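Local coordinates for VlsE1 (Borreliella burgdorferi, PDB 1L8W), which is a variable surface lipoprotein of the Lyme disease spirochaete, probably helping the bacterium to evade the host immune response through antigenic switching, at residues T64-V69 and G314-L319; S155-A160 and A250-K255. All coordinates share one frame; numbering follows the deposited sequence.

Contact 1: T64-V69 and G314-L319; sequences TYFTTV and GAITGL
The phenol of Y65 spans the gap between two helices and ends in a hydrogen bond to T317, with 2.6 Å between Y65 OH and T317 OG1; either hydroxyl could be the donor. T317 OG1 lies near the plane of the tyrosine ring, at its edge, and so close to the rim that Y65 CE1 is 3.4 Å from it. The same phenol oxygen also rests on the neighbouring isoleucine, Y65 OH being 3.7 Å from I316 CG2. Beside the hydroxyl pair the contact turns apolar: F66 brings its ring edge to the end of I316, with F66 CE1 4.4 Å from I316 CD1, a loose touch.

What aims the tyrosine is its first torsion, which sets CG anti to the backbone N (chi1 167°) and carries the ring toward helix 294-333. V69 CG2 sits over one face of that ring, 3.6 Å above its plane, while F66 CE1 meets the ring at its edge. On the far side, T317 OG1 has a second partner in its own helix, the carbonyl oxygen of L313, and L313 also touches both aromatic rings. I166 of helix 153-170 packs on both F66 and I316, tying a third helix to the pair.

The two helix segments run nearly parallel, 10° between their directions, but their axes stay 12.2 Å apart, too far for close interlocking, and long side chains do the reaching. Two nearly parallel helices bridged by side chains, helix 59-80 and the long C-terminal helix 294-333, belong to the helical body of this Borrelia lipoprotein.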
loop_
_atom_site.group_PDB
_atom_site.type_symbol
_atom_site.label_atom_id
_atom_site.label_comp_id
_atom_site.label_asym_id
_atom_site.label_seq_id
_atom_site.Cartn_x
_atom_site.Cartn_y
_atom_site.Cartn_z
ATOM N N THR A 64 -0.149 1.453 -13.364
ATOM C CA THR A 64 0.320 0.554 -14.419
ATOM C C THR A 64 0.355 -0.889 -13.912
ATOM O O THR A 64 -0.035 -1.823 -14.624
ATOM C CB THR A 64 1.730 0.972 -14.894
ATOM O OG1 THR A 64 1.668 2.301 -15.429
ATOM C CG2 THR A 64 2.256 0.023 -15.966
ATOM N N TYR A 65 0.835 -1.063 -12.681
ATOM C CA TYR A 65 0.903 -2.379 -12.063
ATOM C C TYR A 65 -0.481 -3.034 -12.037
ATOM O O TYR A 65 -0.644 -4.163 -12.503
ATOM C CB TYR A 65 1.444 -2.280 -10.632
ATOM C CG TYR A 65 1.240 -3.551 -9.830
ATOM C CD1 TYR A 65 2.109 -4.643 -9.959
ATOM C CD2 TYR A 65 0.137 -3.683 -8.988
ATOM C CE1 TYR A 65 1.873 -5.836 -9.267
ATOM C CE2 TYR A 65 -0.110 -4.869 -8.292
ATOM C CZ TYR A 65 0.756 -5.941 -8.436
ATOM O OH TYR A 65 0.478 -7.112 -7.763
ATOM N N PHE A 66 -1.476 -2.332 -11.502
ATOM C CA PHE A 66 -2.829 -2.885 -11.447
ATOM C C PHE A 66 -3.420 -3.161 -12.832
ATOM O O PHE A 66 -4.002 -4.217 -13.050
ATOM C CB PHE A 66 -3.772 -1.965 -10.652
ATOM C CG PHE A 66 -3.506 -1.949 -9.164
ATOM C CD1 PHE A 66 -3.489 -3.132 -8.430
ATOM C CD2 PHE A 66 -3.291 -0.745 -8.497
ATOM C CE1 PHE A 66 -3.260 -3.113 -7.039
ATOM C CE2 PHE A 66 -3.065 -0.713 -7.124
ATOM C CZ PHE A 66 -3.048 -1.894 -6.391
ATOM N N THR A 67 -3.269 -2.222 -13.767
ATOM C CA THR A 67 -3.798 -2.410 -15.119
ATOM C C THR A 67 -3.193 -3.676 -15.732
ATOM O O THR A 67 -3.907 -4.518 -16.289
ATOM C CB THR A 67 -3.463 -1.224 -16.047
ATOM O OG1 THR A 67 -3.792 0.010 -15.396
ATOM C CG2 THR A 67 -4.286 -1.325 -17.369
ATOM N N THR A 68 -1.874 -3.809 -15.609
ATOM C CA THR A 68 -1.162 -4.967 -16.134
ATOM C C THR A 68 -1.690 -6.256 -15.484
ATOM O O THR A 68 -1.823 -7.274 -16.155
ATOM C CB THR A 68 0.367 -4.845 -15.878
ATOM O OG1 THR A 68 0.854 -3.622 -16.446
ATOM C CG2 THR A 68 1.118 -6.016 -16.514
ATOM N N VAL A 69 -1.974 -6.205 -14.181
ATOM C CA VAL A 69 -2.506 -7.348 -13.448
ATOM C C VAL A 69 -3.903 -7.656 -13.982
ATOM O O VAL A 69 -4.266 -8.814 -14.183
ATOM C CB VAL A 69 -2.634 -7.049 -11.917
ATOM C CG1 VAL A 69 -3.463 -8.147 -11.237
ATOM C CG2 VAL A 69 -1.264 -6.953 -11.281
ATOM N N GLY A 314 4.154 -6.663 -4.021
ATOM C CA GLY A 314 4.725 -7.982 -4.204
ATOM C C GLY A 314 3.869 -9.008 -3.482
ATOM O O GLY A 314 3.656 -10.108 -3.986
ATOM N N ALA A 315 3.357 -8.652 -2.308
ATOM C CA ALA A 315 2.518 -9.579 -1.557
ATOM C C ALA A 315 1.180 -9.797 -2.287
ATOM O O ALA A 315 0.627 -10.901 -2.284
ATOM C CB ALA A 315 2.285 -9.048 -0.128
ATOM N N ILE A 316 0.666 -8.741 -2.914
ATOM C CA ILE A 316 -0.584 -8.839 -3.653
ATOM C C ILE A 316 -0.341 -9.802 -4.809
ATOM O O ILE A 316 -1.171 -10.665 -5.103
ATOM C CB ILE A 316 -1.035 -7.455 -4.192
ATOM C CG1 ILE A 316 -1.512 -6.574 -3.029
ATOM C CG2 ILE A 316 -2.148 -7.622 -5.213
ATOM C CD1 ILE A 316 -1.928 -5.174 -3.446
ATOM N N THR A 317 0.820 -9.668 -5.437
ATOM C CA THR A 317 1.201 -10.538 -6.540
ATOM C C THR A 317 1.266 -11.996 -6.070
ATOM O O THR A 317 0.777 -12.901 -6.749
ATOM C CB THR A 317 2.566 -10.112 -7.110
ATOM O OG1 THR A 317 2.442 -8.819 -7.708
ATOM C CG2 THR A 317 3.061 -11.102 -8.158
ATOM N N GLY A 318 1.864 -12.222 -4.902
ATOM C CA GLY A 318 1.964 -13.574 -4.383
ATOM C C GLY A 318 0.599 -14.142 -4.032
ATOM O O GLY A 318 0.297 -15.294 -4.340
ATOM N N LEU A 319 -0.226 -13.324 -3.385
ATOM C CA LEU A 319 -1.570 -13.727 -2.985
ATOM C C LEU A 319 -2.395 -14.101 -4.213
ATOM O O LEU A 319 -2.960 -15.192 -4.295
ATOM C CB LEU A 319 -2.254 -12.583 -2.247
ATOM C CG LEU A 319 -3.701 -12.863 -1.834
ATOM C CD1 LEU A 319 -3.699 -13.904 -0.713
ATOM C CD2 LEU A 319 -4.385 -11.582 -1.375
#

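Contact 2: S155-A160 and A250-K255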
loop_
_atom_site.group_PDB
_atom_site.type_symbol
_atom_site.label_atom_id
_atom_site.label_comp_id
_atom_site.label_asym_id
_atom_site.label_seq_id
_atom_site.Cartn_x
_atom_site.Cartn_y
_atom_site.Cartn_z
ATOM N N SER A 155 -8.321 8.802 -3.225
ATOM C CA SER A 155 -7.267 7.920 -3.729
ATOM C C SER A 155 -6.838 6.969 -2.608
ATOM O O SER A 155 -6.681 5.766 -2.827
ATOM C CB SER A 155 -6.059 8.743 -4.194
ATOM O OG SER A 155 -5.008 7.912 -4.644
ATOM N N VAL A 156 -6.654 7.518 -1.407
ATOM C CA VAL A 156 -6.247 6.728 -0.244
ATOM C C VAL A 156 -7.250 5.625 0.063
ATOM O O VAL A 156 -6.916 4.443 0.037
ATOM C CB VAL A 156 -6.111 7.604 1.036
ATOM C CG1 VAL A 156 -5.679 6.746 2.201
ATOM C CG2 VAL A 156 -5.108 8.722 0.820
ATOM N N LYS A 157 -8.488 6.020 0.346
ATOM C CA LYS A 157 -9.538 5.063 0.685
ATOM C C LYS A 157 -9.844 4.093 -0.430
ATOM O O LYS A 157 -10.145 2.922 -0.171
ATOM C CB LYS A 157 -10.823 5.786 1.091
ATOM C CG LYS A 157 -10.735 6.504 2.418
ATOM C CD LYS A 157 -12.120 6.834 2.940
ATOM C CE LYS A 157 -12.865 7.754 1.993
ATOM N NZ LYS A 157 -12.090 9.008 1.770
ATOM N N GLY A 158 -9.781 4.579 -1.670
ATOM C CA GLY A 158 -10.053 3.716 -2.804
ATOM C C GLY A 158 -8.965 2.679 -2.987
ATOM O O GLY A 158 -9.232 1.519 -3.296
ATOM N N ILE A 159 -7.718 3.090 -2.800
ATOM C CA ILE A 159 -6.626 2.147 -2.956
ATOM C C ILE A 159 -6.755 1.074 -1.880
ATOM O O ILE A 159 -6.573 -0.113 -2.153
ATOM C CB ILE A 159 -5.262 2.871 -2.877
ATOM C CG1 ILE A 159 -5.079 3.738 -4.130
ATOM C CG2 ILE A 159 -4.113 1.865 -2.780
ATOM C CD1 ILE A 159 -3.775 4.502 -4.156
ATOM N N ALA A 160 -7.099 1.496 -0.664
ATOM C CA ALA A 160 -7.267 0.565 0.453
ATOM C C ALA A 160 -8.428 -0.405 0.200
ATOM O O ALA A 160 -8.290 -1.625 0.360
ATOM C CB ALA A 160 -7.505 1.343 1.746
ATOM N N ALA A 250 -4.169 8.171 8.934
ATOM C CA ALA A 250 -2.827 8.734 9.061
ATOM C C ALA A 250 -2.269 9.122 7.701
ATOM O O ALA A 250 -1.643 10.175 7.570
ATOM C CB ALA A 250 -1.883 7.728 9.761
ATOM N N ALA A 251 -2.499 8.280 6.696
ATOM C CA ALA A 251 -2.013 8.538 5.335
ATOM C C ALA A 251 -2.638 9.794 4.701
ATOM O O ALA A 251 -1.938 10.591 4.085
ATOM C CB ALA A 251 -2.268 7.315 4.445
ATOM N N ILE A 252 -3.949 9.972 4.840
ATOM C CA ILE A 252 -4.582 11.163 4.285
ATOM C C ILE A 252 -4.028 12.386 5.005
ATOM O O ILE A 252 -3.634 13.368 4.366
ATOM C CB ILE A 252 -6.122 11.120 4.430
ATOM C CG1 ILE A 252 -6.686 10.004 3.546
ATOM C CG2 ILE A 252 -6.724 12.486 4.058
ATOM C CD1 ILE A 252 -8.170 9.749 3.713
ATOM N N GLY A 253 -3.994 12.337 6.336
ATOM C CA GLY A 253 -3.454 13.462 7.086
ATOM C C GLY A 253 -4.385 14.631 7.384
ATOM O O GLY A 253 -5.560 14.646 6.991
ATOM N N ASP A 254 -3.822 15.629 8.064
ATOM C CA ASP A 254 -4.529 16.833 8.499
ATOM C C ASP A 254 -3.692 18.087 8.211
ATOM O O ASP A 254 -2.471 18.013 8.123
ATOM C CB ASP A 254 -4.811 16.696 10.005
ATOM C CG ASP A 254 -5.410 17.944 10.620
ATOM O OD1 ASP A 254 -4.676 18.944 10.784
ATOM O OD2 ASP A 254 -6.618 17.919 10.948
ATOM N N LYS A 255 -4.349 19.235 8.069
ATOM C CA LYS A 255 -3.643 20.484 7.774
ATOM C C LYS A 255 -2.778 21.034 8.908
ATOM O O LYS A 255 -1.771 21.692 8.643
ATOM C CB LYS A 255 -4.628 21.569 7.318
ATOM C CG LYS A 255 -5.368 21.237 6.021
ATOM C CD LYS A 255 -5.916 22.481 5.335
ATOM C CE LYS A 255 -4.781 23.368 4.811
ATOM N NZ LYS A 255 -5.262 24.610 4.117
#
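The backbones come nearest at V156 and I252, whose CA atoms are 6.6 Å apart, where a turn within helix 153-170 faces the last turn of the short helix 247-252. Both CB atoms point into this gap, and the pair they carry makes the heart of the contact. I252 CG1 presses on the V156 branch point: V156 CG2 lies 3.4 Å from it, tighter than usual for two carbons, and V156 CB 3.5 Å. The end of the isoleucine continues past the valine, with I252 CD1 4.0 Å from V156 CB.

The other methyl of the valine works in a second direction. With chi1 at -180°, V156 CG1 extends directly opposite the backbone N and reaches A251 CB at 4.1 Å while staying 3.7 Å from I252 CG1, and the valine thus straddles two consecutive residues. K157 adds its aliphatic part at the margin, K157 CG being 4.3 Å from I252 CD1; its amino group bends back toward its own helix, where it makes a weak hydrogen bond to the K153 carbonyl. Directly after I252 the chain leaves the helix at G253, whose positive phi of 84° turns it into the loop leading to D254 and K255.

I248, one turn earlier on helix 247-252, extends the same apolar seam by touching V156, K157 and A160. I252 also packs on V150 and shares a backbone hydrogen bond with A151, just ahead of helix 153-170. Helix 269-281 also supplies L278 against A251 and M281 against I159, so the buried contact ties helices 153-170, 247-252 and 269-281 together.

Helix 153-170 connects the two contacts: 155-160 forms half of contact 2, and I166 farther along reaches the apolar part of contact 1. The contact centres are 20 Å apart and lie on opposite sides of the chain's centre; their nearest atoms are about 5 Å apart, without touching. In sequence, both segments of contact 2 fall between the two of contact 1, which brings together regions close to the two ends of the modelled chain. They differ in character too: contact 1 combines a hydroxyl pair with a light apolar touch and is partly buried, whereas contact 2 is buried and apolar.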